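Local coordinates for D-alanyl-D-alanine carboxypeptidase (Penicillin binding protein) family protein (Francisella tularensis subsp. tularensis, PDB 6OSU), which probably removes the terminal D-alanine from peptidoglycan precursor peptides, as a serine-type D-Ala-D-Ala carboxypeptidase of the peptidase S11 family, at residues 184-187 against 188-192. Sequence-based numbering, arbitrary orientation.
Sequences RSYI and YNFPE
Y186 and F190, one helical turn apart, form a T-shaped pair: the edge of F190 points at the face of Y186, with ring centroids 5.9 Å apart and planes at 88°. CD2 of F190 stands over the rim of the Y186 ring rather than its middle, and Y186 CE2 reaches F190 CB at 4.1 Å. CG of F190 is anti to its carbonyl carbon and beside its backbone N (chi1 -45°), which carries the ring out from the helix with its CD2 edge turned to Y186. CB of N189 rests over the centre of the F190 ring, 3.7 Å above its plane. Both aromatic residues are buried: the hydroxyl of Y186 hydrogen-bonds S71 OG, while F190 meets the ring of Y72 edge-to-face and packs on A75 and S76, all on helix 66-79.

Backbone bonds hold this last turn. Y188 N donates to R184 O at 3.2 Å, N189 N to S185 O at 2.9 Å and nearly straight (167°), and F190 N to Y186 O at 3.0 Å. P191 has no N-H to continue the series, and its N lies 3.8 Å from I187 O. Among polar side chains, OG of S185 bonds the hydroxyl of Y72, and the R184 guanidinium bonds the carbonyls of Y45 and R46.

The arrangement is a helix C-terminus: F190 is the first residue to leave helical geometry, and P191 follows it directly. In this penicillin-binding-protein fold, it fastens the end of helix 176-189 to helix 66-79, which carries the predicted proton acceptor K67.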
loop_
_atom_site.group_PDB
_atom_site.type_symbol
_atom_site.label_atom_id
_atom_site.label_comp_id
_atom_site.label_asym_id
_atom_site.label_seq_id
_atom_site.Cartn_x
_atom_site.Cartn_y
_atom_site.Cartn_z
ATOM N N ARG A 184 -2.841 -0.431 2.476
ATOM C CA ARG A 184 -2.309 -1.376 3.456
ATOM C C ARG A 184 -3.316 -2.476 3.771
ATOM O O ARG A 184 -2.956 -3.658 3.844
ATOM C CB ARG A 184 -1.903 -0.643 4.734
ATOM C CG ARG A 184 -1.244 -1.531 5.774
ATOM C CD ARG A 184 -0.812 -0.729 6.998
ATOM N NE ARG A 184 -0.051 -1.541 7.945
ATOM C CZ ARG A 184 -0.448 -1.825 9.182
ATOM N NH1 ARG A 184 -1.602 -1.354 9.639
ATOM N NH2 ARG A 184 0.316 -2.573 9.967
ATOM N N SER A 185 -4.586 -2.108 3.958
ATOM C CA SER A 185 -5.618 -3.115 4.180
ATOM C C SER A 185 -5.741 -4.053 2.982
ATOM O O SER A 185 -5.932 -5.266 3.144
ATOM C CB SER A 185 -6.953 -2.428 4.470
ATOM O OG SER A 185 -7.975 -3.378 4.702
ATOM N N TYR A 186 -5.626 -3.507 1.770
ATOM C CA TYR A 186 -5.737 -4.314 0.558
ATOM C C TYR A 186 -4.625 -5.356 0.487
ATOM O O TYR A 186 -4.885 -6.540 0.237
ATOM C CB TYR A 186 -5.706 -3.392 -0.662
ATOM C CG TYR A 186 -6.340 -3.943 -1.917
ATOM C CD1 TYR A 186 -7.255 -3.186 -2.635
ATOM C CD2 TYR A 186 -6.004 -5.196 -2.402
ATOM C CE1 TYR A 186 -7.831 -3.670 -3.790
ATOM C CE2 TYR A 186 -6.575 -5.690 -3.556
ATOM C CZ TYR A 186 -7.488 -4.922 -4.244
ATOM O OH TYR A 186 -8.062 -5.407 -5.395
ATOM N N ILE A 187 -3.374 -4.931 0.701
ATOM C CA ILE A 187 -2.245 -5.862 0.690
ATOM C C ILE A 187 -2.480 -6.995 1.674
ATOM O O ILE A 187 -2.188 -8.163 1.390
ATOM C CB ILE A 187 -0.931 -5.129 1.024
ATOM C CG1 ILE A 187 -0.792 -3.843 0.224
ATOM C CG2 ILE A 187 0.259 -6.033 0.764
ATOM C CD1 ILE A 187 -0.835 -4.075 -1.206
ATOM N N TYR A 188 -3.000 -6.663 2.851
ATOM C CA TYR A 188 -3.081 -7.627 3.938
ATOM C C TYR A 188 -4.230 -8.606 3.734
ATOM O O TYR A 188 -4.045 -9.821 3.850
ATOM C CB TYR A 188 -3.225 -6.881 5.267
ATOM C CG TYR A 188 -3.433 -7.782 6.454
ATOM C CD1 TYR A 188 -2.370 -8.475 7.019
ATOM C CD2 TYR A 188 -4.694 -7.939 7.014
ATOM C CE1 TYR A 188 -2.559 -9.304 8.108
ATOM C CE2 TYR A 188 -4.892 -8.764 8.104
ATOM C CZ TYR A 188 -3.822 -9.445 8.645
ATOM O OH TYR A 188 -4.021 -10.268 9.729
ATOM N N ASN A 189 -5.419 -8.096 3.415
ATOM C CA ASN A 189 -6.598 -8.951 3.362
ATOM C C ASN A 189 -6.721 -9.700 2.042
ATOM O O ASN A 189 -7.293 -10.794 2.015
ATOM C CB ASN A 189 -7.858 -8.119 3.613
ATOM C CG ASN A 189 -7.953 -7.627 5.048
ATOM O OD1 ASN A 189 -7.759 -6.442 5.323
ATOM N ND2 ASN A 189 -8.251 -8.536 5.967
ATOM N N PHE A 190 -6.198 -9.151 0.946
ATOM C CA PHE A 190 -6.418 -9.708 -0.389
ATOM C C PHE A 190 -5.106 -9.800 -1.158
ATOM O O PHE A 190 -4.909 -9.103 -2.159
ATOM C CB PHE A 190 -7.443 -8.864 -1.147
ATOM C CG PHE A 190 -8.649 -8.506 -0.324
ATOM C CD1 PHE A 190 -9.462 -9.498 0.200
ATOM C CD2 PHE A 190 -8.970 -7.183 -0.076
ATOM C CE1 PHE A 190 -10.569 -9.178 0.959
ATOM C CE2 PHE A 190 -10.080 -6.854 0.677
ATOM C CZ PHE A 190 -10.881 -7.854 1.198
ATOM N N PRO A 191 -4.191 -10.674 -0.729
ATOM C CA PRO A 191 -2.903 -10.778 -1.434
ATOM C C PRO A 191 -3.018 -11.316 -2.853
ATOM O O PRO A 191 -2.228 -10.909 -3.715
ATOM C CB PRO A 191 -2.087 -11.717 -0.535
ATOM C CG PRO A 191 -3.101 -12.502 0.207
ATOM C CD PRO A 191 -4.262 -11.584 0.427
ATOM N N GLU A 192 -3.968 -12.212 -3.133
ATOM C CA GLU A 192 -4.110 -12.726 -4.493
ATOM C C GLU A 192 -4.649 -11.656 -5.433
ATOM O O GLU A 192 -4.097 -11.431 -6.518
ATOM C CB GLU A 192 -5.016 -13.955 -4.510
ATOM C CG GLU A 192 -5.562 -14.266 -5.897
ATOM C CD GLU A 192 -5.335 -15.704 -6.320
ATOM O OE1 GLU A 192 -5.416 -16.604 -5.456
ATOM O OE2 GLU A 192 -5.075 -15.933 -7.523
#